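Local coordinates for protein ribulose bisphosphate carboxylase (Hyperthermus butylicus DSM 5456, PDB 6HUN) that probably catalyses the carboxylation of ribulose 1,5-bisphosphate to two molecules of 3-phosphoglycerate, probably within an archaeal AMP degradation pathway, at residues Ala316-Arg320 and Ile350-Gln354; Val324-Val329 and Val376-Ser381. The contacts are given in a common frame with arbitrary orientation. Residues are numbered along the deposited sequence.

Contact 1: Ala316-Arg320 and Ile350-Gln354; sequences AKLAR and IVREQ
Arg320 reaches out from helix 312-322 to the C-terminal end of helix 339-352, and its guanidinium gathers the carbonyls there. NH1 donates to Ile350 O at 2.9 Å and to Glu353 O, also at 2.9 Å, while NH2 binds Glu353 O at 3.0 Å, so one carbonyl is held by both terminal nitrogens. Build the side chain fully extended, with all four chi angles near 180°. Ile350 O and Glu353 O then lie near the guanidinium plane and Val351 O sits over one face. Outside the two segments, NE and NH2 donate to Lys374 O and Ile373 O, and Trp370 makes a cation-pi contact.

Segment 316-320 is regular helix throughout, whereas 350-354 is helical only as far as Arg352; Glu353 turns to phi/psi -79/154, which places its carbonyl for the arginine. The closest backbone pair is Lys317 and Val351, 6.4 Å between CA atoms. Ala316 points at the other helix, its CB 3.6 Å from Val351 CG1 and 4.5 Å from Ile350 CG2. Ile350 (chi1 t, chi2 p) also brings CD1 to 4.0 Å from Lys317 CE. The amine of that lysine goes elsewhere, to Val140 O, Gln368 and a salt bridge with Asp139.

This is side-by-side packing of the consecutive helices after the fifth and sixth strands of the TIM barrel. Ala316, Val351 and Ile350 fill the space between the helices, and a buried positive charge is met by backbone oxygens at the C-terminal end of a helix, the negative end of its dipole.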
ATOM      1  N   ALA A 316       6.808   9.551   5.289  1.00 15.90           N
ATOM      2  CA  ALA A 316       7.248   9.752   6.670  1.00 16.41           C
ATOM      3  C   ALA A 316       6.313  10.672   7.449  1.00 23.68           C
ATOM      4  O   ALA A 316       5.979  10.409   8.621  1.00 20.39           O
ATOM      5  CB  ALA A 316       8.705  10.325   6.719  1.00 17.17           C
ATOM      6  N   LYS A 317       5.834  11.732   6.813  1.00 20.36           N
ATOM      7  CA  LYS A 317       4.872  12.612   7.481  1.00 20.45           C
ATOM      8  C   LYS A 317       3.569  11.880   7.812  1.00 22.44           C
ATOM      9  O   LYS A 317       3.032  12.006   8.926  1.00 20.86           O
ATOM     10  CB  LYS A 317       4.632  13.810   6.552  1.00 30.05           C
ATOM     11  CG  LYS A 317       3.490  14.659   6.936  1.00 40.06           C
ATOM     12  CD  LYS A 317       3.352  15.771   5.907  1.00 43.36           C
ATOM     13  CE  LYS A 317       3.968  17.005   6.406  1.00 36.06           C
ATOM     14  NZ  LYS A 317       3.573  18.223   5.639  1.00 29.01           N
ATOM     15  N   LEU A 318       3.080  11.045   6.899  1.00 17.85           N
ATOM     16  CA  LEU A 318       1.838  10.307   7.198  1.00 18.52           C
ATOM     17  C   LEU A 318       2.086   9.275   8.302  1.00 17.49           C
ATOM     18  O   LEU A 318       1.212   9.014   9.113  1.00 20.17           O
ATOM     19  CB  LEU A 318       1.323   9.608   5.928  1.00 20.69           C
ATOM     20  CG  LEU A 318       0.875  10.561   4.782  1.00 19.75           C
ATOM     21  CD1 LEU A 318       0.638   9.725   3.488  1.00 18.65           C
ATOM     22  CD2 LEU A 318      -0.400  11.210   5.141  1.00 20.89           C
ATOM     23  N   ALA A 319       3.263   8.633   8.295  1.00 19.95           N
ATOM     24  CA  ALA A 319       3.599   7.690   9.371  1.00 19.82           C
ATOM     25  C   ALA A 319       3.621   8.363  10.752  1.00 19.28           C
ATOM     26  O   ALA A 319       3.122   7.809  11.745  1.00 20.04           O
ATOM     27  CB  ALA A 319       4.962   7.070   9.066  1.00 20.96           C
ATOM     28  N   ARG A 320       4.113   9.595  10.813  1.00 19.88           N
ATOM     29  CA  ARG A 320       4.127  10.319  12.070  1.00 24.34           C
ATOM     30  C   ARG A 320       2.708  10.685  12.503  1.00 27.92           C
ATOM     31  O   ARG A 320       2.347  10.548  13.673  1.00 23.28           O
ATOM     32  CB  ARG A 320       4.976  11.572  11.894  1.00 21.67           C
ATOM     33  CG  ARG A 320       4.932  12.452  13.168  1.00 23.84           C
ATOM     34  CD  ARG A 320       6.002  13.605  13.033  1.00 24.85           C
ATOM     35  NE  ARG A 320       5.972  14.480  14.236  1.00 27.21           N
ATOM     36  CZ  ARG A 320       6.649  15.625  14.363  1.00 28.82           C
ATOM     37  NH1 ARG A 320       7.397  16.063  13.356  1.00 28.40           N
ATOM     38  NH2 ARG A 320       6.544  16.357  15.485  1.00 31.20           N
ATOM     39  N   ILE A 350      11.418  16.582   9.056  1.00 26.47           N
ATOM     40  CA  ILE A 350       9.952  16.536   9.081  1.00 27.67           C
ATOM     41  C   ILE A 350       9.419  15.564  10.157  1.00 30.34           C
ATOM     42  O   ILE A 350       8.320  15.766  10.675  1.00 27.95           O
ATOM     43  CB  ILE A 350       9.379  16.204   7.688  1.00 26.35           C
ATOM     44  CG1 ILE A 350       7.844  16.505   7.654  1.00 24.71           C
ATOM     45  CG2 ILE A 350       9.624  14.692   7.261  1.00 24.09           C
ATOM     46  CD1 ILE A 350       7.525  18.024   7.872  1.00 27.86           C
ATOM     47  N   VAL A 351      10.157  14.518  10.529  1.00 27.11           N
ATOM     48  CA  VAL A 351       9.654  13.615  11.563  1.00 23.70           C
ATOM     49  C   VAL A 351      10.033  14.055  12.976  1.00 25.82           C
ATOM     50  O   VAL A 351       9.366  13.627  13.942  1.00 29.16           O
ATOM     51  CB  VAL A 351      10.091  12.144  11.327  1.00 24.06           C
ATOM     52  CG1 VAL A 351       9.692  11.676   9.898  1.00 21.56           C
ATOM     53  CG2 VAL A 351      11.603  11.959  11.518  1.00 25.57           C
ATOM     54  N   ARG A 352      11.071  14.921  13.150  1.00 27.05           N
ATOM     55  CA  ARG A 352      11.476  15.277  14.509  1.00 28.98           C
ATOM     56  C   ARG A 352      11.010  16.656  14.936  1.00 32.44           C
ATOM     57  O   ARG A 352      10.928  16.909  16.139  1.00 33.93           O
ATOM     58  CB  ARG A 352      13.003  15.263  14.671  1.00 31.65           C
ATOM     59  CG  ARG A 352      13.578  13.889  14.536  1.00 34.53           C
ATOM     60  CD  ARG A 352      14.977  13.972  15.225  1.00 36.98           C
ATOM     61  NE  ARG A 352      15.885  14.913  14.557  1.00 40.85           N
ATOM     62  CZ  ARG A 352      17.175  14.649  14.320  1.00 40.30           C
ATOM     63  NH1 ARG A 352      17.660  13.463  14.635  1.00 35.97           N
ATOM     64  NH2 ARG A 352      17.969  15.527  13.718  1.00 37.28           N
ATOM     65  N   GLU A 353      10.848  17.595  14.016  1.00 31.68           N
ATOM     66  CA  GLU A 353      10.635  18.986  14.416  1.00 34.36           C
ATOM     67  C   GLU A 353       9.213  19.280  14.869  1.00 36.32           C
ATOM     68  O   GLU A 353       8.246  18.615  14.487  1.00 34.27           O
ATOM     69  CB  GLU A 353      11.009  19.900  13.278  1.00 37.60           C
ATOM     70  CG  GLU A 353      12.517  19.928  13.150  1.00 44.41           C
ATOM     71  CD  GLU A 353      12.984  20.937  12.153  1.00 55.41           C
ATOM     72  OE1 GLU A 353      12.185  21.325  11.269  1.00 59.62           O
ATOM     73  OE2 GLU A 353      14.160  21.308  12.220  1.00 59.90           O
ATOM     74  N   GLN A 354       9.089  20.303  15.726  1.00 38.06           N
ATOM     75  CA  GLN A 354       7.749  20.740  16.089  1.00 39.41           C
ATOM     76  C   GLN A 354       7.166  21.721  15.085  1.00 40.28           C
ATOM     77  O   GLN A 354       5.940  21.894  15.040  1.00 40.85           O
ATOM     78  CB  GLN A 354       7.743  21.379  17.498  1.00 42.51           C
ATOM     79  CG  GLN A 354       7.522  20.336  18.605  1.00 50.28           C
ATOM     80  CD  GLN A 354       6.653  19.126  18.158  1.00 53.49           C
ATOM     81  OE1 GLN A 354       7.177  18.007  18.035  1.00 53.28           O
ATOM     82  NE2 GLN A 354       5.332  19.332  17.975  1.00 50.22           N
TER

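Contact 2: Val324-Val329 and Val376-Ser381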
ATOM      1  N   VAL A 324       3.517   6.114  14.245  1.00 22.15           N
ATOM      2  CA  VAL A 324       4.768   5.413  14.578  1.00 20.48           C
ATOM      3  C   VAL A 324       5.573   6.251  15.563  1.00 26.08           C
ATOM      4  O   VAL A 324       5.480   7.491  15.601  1.00 28.00           O
ATOM      5  CB  VAL A 324       5.591   5.072  13.317  1.00 22.98           C
ATOM      6  CG1 VAL A 324       4.666   4.333  12.250  1.00 20.47           C
ATOM      7  CG2 VAL A 324       6.180   6.292  12.734  1.00 21.47           C
ATOM      8  N   ASP A 325       6.356   5.566  16.401  1.00 22.82           N
ATOM      9  CA  ASP A 325       7.330   6.257  17.242  1.00 24.09           C
ATOM     10  C   ASP A 325       8.719   6.258  16.636  1.00 23.18           C
ATOM     11  O   ASP A 325       9.577   7.063  17.059  1.00 25.82           O
ATOM     12  CB  ASP A 325       7.428   5.603  18.599  1.00 25.48           C
ATOM     13  CG  ASP A 325       6.109   5.683  19.358  1.00 27.89           C
ATOM     14  OD1 ASP A 325       5.789   6.782  19.819  1.00 31.25           O
ATOM     15  OD2 ASP A 325       5.384   4.676  19.370  1.00 31.46           O
ATOM     16  N   HIS A 326       8.983   5.359  15.674  1.00 22.08           N
ATOM     17  CA  HIS A 326      10.269   5.299  15.004  1.00 22.60           C
ATOM     18  C   HIS A 326      10.024   5.062  13.515  1.00 25.28           C
ATOM     19  O   HIS A 326       9.122   4.316  13.145  1.00 23.11           O
ATOM     20  CB  HIS A 326      11.195   4.139  15.411  1.00 25.18           C
ATOM     21  CG  HIS A 326      11.206   3.749  16.850  1.00 27.92           C
ATOM     22  ND1 HIS A 326      11.547   2.468  17.232  1.00 33.17           N
ATOM     23  CD2 HIS A 326      11.030   4.452  17.991  1.00 31.17           C
ATOM     24  CE1 HIS A 326      11.584   2.399  18.560  1.00 36.49           C
ATOM     25  NE2 HIS A 326      11.265   3.588  19.043  1.00 32.96           N
ATOM     26  N   VAL A 327      10.869   5.629  12.654  1.00 23.54           N
ATOM     27  CA  VAL A 327      10.666   5.337  11.209  1.00 21.57           C
ATOM     28  C   VAL A 327      11.992   5.528  10.477  1.00 21.39           C
ATOM     29  O   VAL A 327      12.805   6.394  10.820  1.00 23.01           O
ATOM     30  CB  VAL A 327       9.544   6.208  10.585  1.00 26.07           C
ATOM     31  CG1 VAL A 327      10.022   7.609  10.319  1.00 22.38           C
ATOM     32  CG2 VAL A 327       9.098   5.588   9.174  1.00 26.48           C
ATOM     33  N   HIS A 328      12.230   4.697   9.480  1.00 21.06           N
ATOM     34  CA  HIS A 328      13.505   4.769   8.776  1.00 22.35           C
ATOM     35  C   HIS A 328      13.423   5.910   7.755  1.00 27.48           C
ATOM     36  O   HIS A 328      12.443   6.002   7.007  1.00 32.21           O
ATOM     37  CB  HIS A 328      13.757   3.424   8.083  1.00 24.95           C
ATOM     38  CG  HIS A 328      15.163   3.200   7.658  1.00 33.61           C
ATOM     39  ND1 HIS A 328      15.787   3.973   6.708  1.00 42.53           N
ATOM     40  CD2 HIS A 328      16.068   2.267   8.041  1.00 42.01           C
ATOM     41  CE1 HIS A 328      17.028   3.546   6.530  1.00 43.60           C
ATOM     42  NE2 HIS A 328      17.221   2.505   7.322  1.00 43.92           N
ATOM     43  N   VAL A 329      14.445   6.746   7.722  1.00 30.38           N
ATOM     44  CA  VAL A 329      14.493   7.925   6.867  1.00 36.56           C
ATOM     45  C   VAL A 329      15.417   7.740   5.681  1.00 45.86           C
ATOM     46  O   VAL A 329      15.654   8.711   4.920  1.00 41.66           O
ATOM     47  CB  VAL A 329      14.942   9.175   7.662  1.00 33.00           C
ATOM     48  CG1 VAL A 329      13.878   9.563   8.634  1.00 32.82           C
ATOM     49  CG2 VAL A 329      16.240   8.943   8.400  1.00 36.42           C
ATOM     50  N   VAL A 376       9.166  11.921  16.164  1.00 27.47           N
ATOM     51  CA  VAL A 376       9.439  10.524  15.834  1.00 25.02           C
ATOM     52  C   VAL A 376      10.962  10.320  15.871  1.00 26.00           C
ATOM     53  O   VAL A 376      11.681  11.178  15.392  1.00 26.34           O
ATOM     54  CB  VAL A 376       8.884  10.228  14.414  1.00 24.11           C
ATOM     55  CG1 VAL A 376       9.388   8.891  13.945  1.00 25.52           C
ATOM     56  CG2 VAL A 376       7.309  10.266  14.520  1.00 26.27           C
ATOM     57  N   PHE A 377      11.435   9.135  16.300  1.00 26.45           N
ATOM     58  CA  PHE A 377      12.868   8.761  16.167  1.00 27.38           C
ATOM     59  C   PHE A 377      13.194   8.380  14.727  1.00 26.65           C
ATOM     60  O   PHE A 377      12.705   7.358  14.246  1.00 25.92           O
ATOM     61  CB  PHE A 377      13.199   7.557  17.048  1.00 32.67           C
ATOM     62  CG  PHE A 377      13.920   7.883  18.332  1.00 29.83           C
ATOM     63  CD1 PHE A 377      15.160   8.582  18.333  1.00 34.53           C
ATOM     64  CD2 PHE A 377      13.382   7.475  19.540  1.00 30.80           C
ATOM     65  CE1 PHE A 377      15.840   8.872  19.534  1.00 35.73           C
ATOM     66  CE2 PHE A 377      14.030   7.771  20.725  1.00 32.85           C
ATOM     67  CZ  PHE A 377      15.232   8.473  20.744  1.00 35.19           C
ATOM     68  N   PRO A 378      14.061   9.104  14.039  1.00 27.03           N
ATOM     69  CA  PRO A 378      14.555   8.621  12.750  1.00 26.76           C
ATOM     70  C   PRO A 378      15.459   7.438  13.018  1.00 29.59           C
ATOM     71  O   PRO A 378      16.208   7.411  14.014  1.00 32.58           O
ATOM     72  CB  PRO A 378      15.368   9.806  12.188  1.00 35.09           C
ATOM     73  CG  PRO A 378      15.065  10.948  13.051  1.00 33.02           C
ATOM     74  CD  PRO A 378      14.584  10.434  14.401  1.00 32.51           C
ATOM     75  N   VAL A 379      15.412   6.478  12.112  1.00 27.30           N
ATOM     76  CA  VAL A 379      16.263   5.301  12.184  1.00 28.30           C
ATOM     77  C   VAL A 379      17.290   5.378  11.063  1.00 33.88           C
ATOM     78  O   VAL A 379      16.932   5.593   9.898  1.00 30.52           O
ATOM     79  CB  VAL A 379      15.417   4.029  12.090  1.00 32.67           C
ATOM     80  CG1 VAL A 379      16.323   2.798  11.988  1.00 32.89           C
ATOM     81  CG2 VAL A 379      14.413   4.015  13.276  1.00 27.17           C
ATOM     82  N   ALA A 380      18.562   5.246  11.429  1.00 33.40           N
ATOM     83  CA  ALA A 380      19.641   5.234  10.442  1.00 38.77           C
ATOM     84  C   ALA A 380      20.171   3.815  10.286  1.00 37.78           C
ATOM     85  O   ALA A 380      20.283   3.062  11.263  1.00 38.52           O
ATOM     86  CB  ALA A 380      20.760   6.180  10.869  1.00 39.10           C
ATOM     87  N   SER A 381      20.516   3.445   9.067  1.00 34.47           N
ATOM     88  CA  SER A 381      20.974   2.089   8.833  1.00 42.69           C
ATOM     89  C   SER A 381      21.693   2.083   7.501  1.00 53.88           C
ATOM     90  O   SER A 381      21.557   3.012   6.704  1.00 64.43           O
ATOM     91  CB  SER A 381      19.813   1.100   8.804  1.00 45.82           C
ATOM     92  OG  SER A 381      19.344   1.020   7.473  1.00 54.30           O
TER
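Val379, His328 and Val376 bury more surface than any other residues here, and they are spread along a parallel pairing of strands 326-328 and 377-380. Val327 is the hub of the backbone bonding: its N donates to Phe377 O (3.0 Å), and its O accepts from Val379 N (2.9 Å). Phe377 N adds a bond to Asp325 O at 2.9 Å. The strand axes approach to 4.5 Å, with their directions 38° apart.

Val379 shares a face with His326, His328 and Phe377. Its CG2 packs 3.9 Å from His326 CB and its CG1 4.0 Å from His328 CD2, while its carbonyl lies over one face of the His328 ring. At the edge of that ring, His328 NE2 and Ser381 OG share a short hydrogen bond of 2.6 Å. Val376, at the other end, puts CG1 3.9 Å from Val327 CG1 and 4.3 Å from Val324 CG2. On the opposite face Pro378 meets Val329 (CB to CG1, 3.9 Å) and packs on Val351 and Arg352 of helix 339-352.

These are neighbouring strands six and seven of a TIM barrel, and their C-terminal ends carry His328 and Ser381, predicted substrate-binding residues of the Rubisco active site.

The segments of the two contacts alternate along the chain: helix 312-322, strand 326-328, helix 339-352, then strand 377-380. Contact 1 pairs helices of the outer layer and contact 2 pairs strands of the barrel wall, with helix 339-352 making the crossover between those strands. Their centres lie 9 Å apart. Probable hydrogen bonds join them, from Val351 O to Val376 N (2.8 Å) and from Ala319 O to Val324 N (3.0 Å), and Arg320 CG packs 3.5 Å from Val376 CG2. Contact 2 borders the active site, with the His328 side chain about 4 Å from a bound calcium ion; the side chain of Ala316 in contact 1 is about 12 Å from that ion.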